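Local coordinates for protein galectin-1 (Bufo arenarum, PDB 1GAN) that binds beta-galactosides as a homodimeric lectin, probably recognises more complex glycans, and may regulate cell differentiation and apoptosis, at residues 5-10 / 119-124. Sequence-based numbering, arbitrary orientation.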
# COMPACT_ATOMS: atom_id res chain seq x y z
N VAL A 5 7.62 -0.57 -3.65
CA VAL A 5 6.62 -0.97 -2.68
C VAL A 5 5.95 -2.27 -3.15
O VAL A 5 5.88 -2.54 -4.35
CB VAL A 5 5.57 0.15 -2.57
CG1 VAL A 5 4.23 -0.34 -2.06
CG2 VAL A 5 6.08 1.22 -1.68
N ALA A 6 5.52 -3.10 -2.21
CA ALA A 6 4.82 -4.34 -2.54
C ALA A 6 3.62 -4.41 -1.61
O ALA A 6 3.74 -4.18 -0.38
CB ALA A 6 5.70 -5.57 -2.38
N VAL A 7 2.46 -4.66 -2.19
CA VAL A 7 1.23 -4.75 -1.44
C VAL A 7 0.75 -6.18 -1.55
O VAL A 7 0.75 -6.76 -2.64
CB VAL A 7 0.19 -3.75 -1.98
CG1 VAL A 7 -1.05 -3.79 -1.14
CG2 VAL A 7 0.76 -2.33 -1.98
N THR A 8 0.43 -6.77 -0.41
CA THR A 8 -0.07 -8.12 -0.35
C THR A 8 -1.42 -8.04 0.34
O THR A 8 -1.63 -7.21 1.22
CB THR A 8 0.88 -9.03 0.42
OG1 THR A 8 1.09 -8.48 1.71
CG2 THR A 8 2.20 -9.07 -0.25
N ASN A 9 -2.31 -8.94 -0.06
CA ASN A 9 -3.67 -8.99 0.43
C ASN A 9 -4.42 -7.79 -0.11
O ASN A 9 -5.29 -7.22 0.55
CB ASN A 9 -3.74 -9.06 1.95
CG ASN A 9 -3.38 -10.44 2.48
OD1 ASN A 9 -3.41 -11.41 1.75
ND2 ASN A 9 -3.00 -10.51 3.74
N LEU A 10 -4.09 -7.43 -1.36
CA LEU A 10 -4.72 -6.32 -2.07
C LEU A 10 -6.21 -6.60 -2.17
O LEU A 10 -7.03 -5.71 -2.03
CB LEU A 10 -4.11 -6.18 -3.47
CG LEU A 10 -4.81 -5.14 -4.36
CD1 LEU A 10 -4.68 -3.76 -3.73
CD2 LEU A 10 -4.24 -5.15 -5.75
N PRO A 119 -4.46 -10.60 -5.35
CA PRO A 119 -3.89 -10.35 -4.03
C PRO A 119 -2.63 -9.53 -3.97
O PRO A 119 -2.38 -8.89 -2.95
CB PRO A 119 -3.62 -11.76 -3.53
CG PRO A 119 -3.21 -12.48 -4.79
CD PRO A 119 -4.19 -11.98 -5.81
N PHE A 120 -1.87 -9.49 -5.05
CA PHE A 120 -0.59 -8.81 -5.00
C PHE A 120 -0.39 -7.68 -6.01
O PHE A 120 -0.81 -7.76 -7.17
CB PHE A 120 0.47 -9.90 -5.15
CG PHE A 120 1.90 -9.43 -5.26
CD1 PHE A 120 2.45 -9.12 -6.51
CD2 PHE A 120 2.75 -9.47 -4.15
CE1 PHE A 120 3.80 -8.87 -6.64
CE2 PHE A 120 4.10 -9.23 -4.28
CZ PHE A 120 4.63 -8.93 -5.52
N LEU A 121 0.29 -6.63 -5.55
CA LEU A 121 0.65 -5.49 -6.37
C LEU A 121 2.09 -5.08 -5.99
O LEU A 121 2.47 -5.14 -4.82
CB LEU A 121 -0.30 -4.28 -6.16
CG LEU A 121 0.09 -2.96 -6.87
CD1 LEU A 121 -1.11 -2.25 -7.44
CD2 LEU A 121 0.84 -2.00 -5.96
N SER A 122 2.90 -4.72 -6.97
CA SER A 122 4.24 -4.25 -6.69
C SER A 122 4.57 -3.21 -7.74
O SER A 122 3.93 -3.15 -8.82
CB SER A 122 5.27 -5.37 -6.69
OG SER A 122 5.44 -5.89 -7.98
N LEU A 123 5.47 -2.30 -7.36
CA LEU A 123 5.92 -1.22 -8.23
C LEU A 123 7.41 -1.38 -8.32
O LEU A 123 8.03 -1.92 -7.40
CB LEU A 123 5.66 0.15 -7.63
CG LEU A 123 4.31 0.56 -7.08
CD1 LEU A 123 4.40 1.97 -6.57
CD2 LEU A 123 3.27 0.50 -8.16
N GLU A 124 7.97 -0.92 -9.43
CA GLU A 124 9.40 -0.94 -9.70
C GLU A 124 9.78 0.38 -10.39
O GLU A 124 9.07 0.84 -11.29
CB GLU A 124 9.74 -2.13 -10.58
CG GLU A 124 9.94 -3.39 -9.78
CD GLU A 124 9.42 -4.63 -10.47
OE1 GLU A 124 9.56 -4.73 -11.72
OE2 GLU A 124 8.87 -5.50 -9.76
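In the galectin beta-sandwich, strand 6-12 is, within one subunit, an outermost strand of the six-stranded, sugar-binding sheet, antiparallel to strand 118-124. Val-7 and Leu-121 form the central hydrogen-bonded pair: Val-7 N gives a nearly straight bond to Leu-121 O (2.7 Å, 175° at the hydrogen), and Leu-121 N returns one to Val-7 O at 2.9 Å. Two residues along each strand, past the non-hydrogen-bonded pair Ala-6 and Ser-122, Leu-123 N reaches Val-5 O at 3.0 Å.

Val-7 and Leu-121 lie side by side toward the sandwich interior, with Val-7 CG2 4.0 Å from Leu-121 CD2; Leu-121 also rests on Ile-20 of the opposing sheet, a buried setting suited to branched aliphatics. On the other face, Phe-120 has CG anti to the backbone N (chi1 175°), which carries the ring along the strand; the next torsion leans it over the sheet, and Thr-8 CG2 meets the ring edge 4.0 Å from CD2. There too Ser-122 OG hydrogen-bonds Asn-34 ND2.

The sheet continues into the second subunit: small Ala-6 packs against Thr-8 of that chain, and Thr-8, beta-branched for an extended strand, bonds weakly through OG1 to Ala-6 O of that chain. Asn-9, tolerant of left-handed backbone (phi 70°), hydrogen-bonds Gly-4 O of the second subunit through ND2. Leu-10 N then bonds Pro-119 O at 2.8 Å, and Leu-10 CD2 packs 4.1 Å from Leu-121 CB.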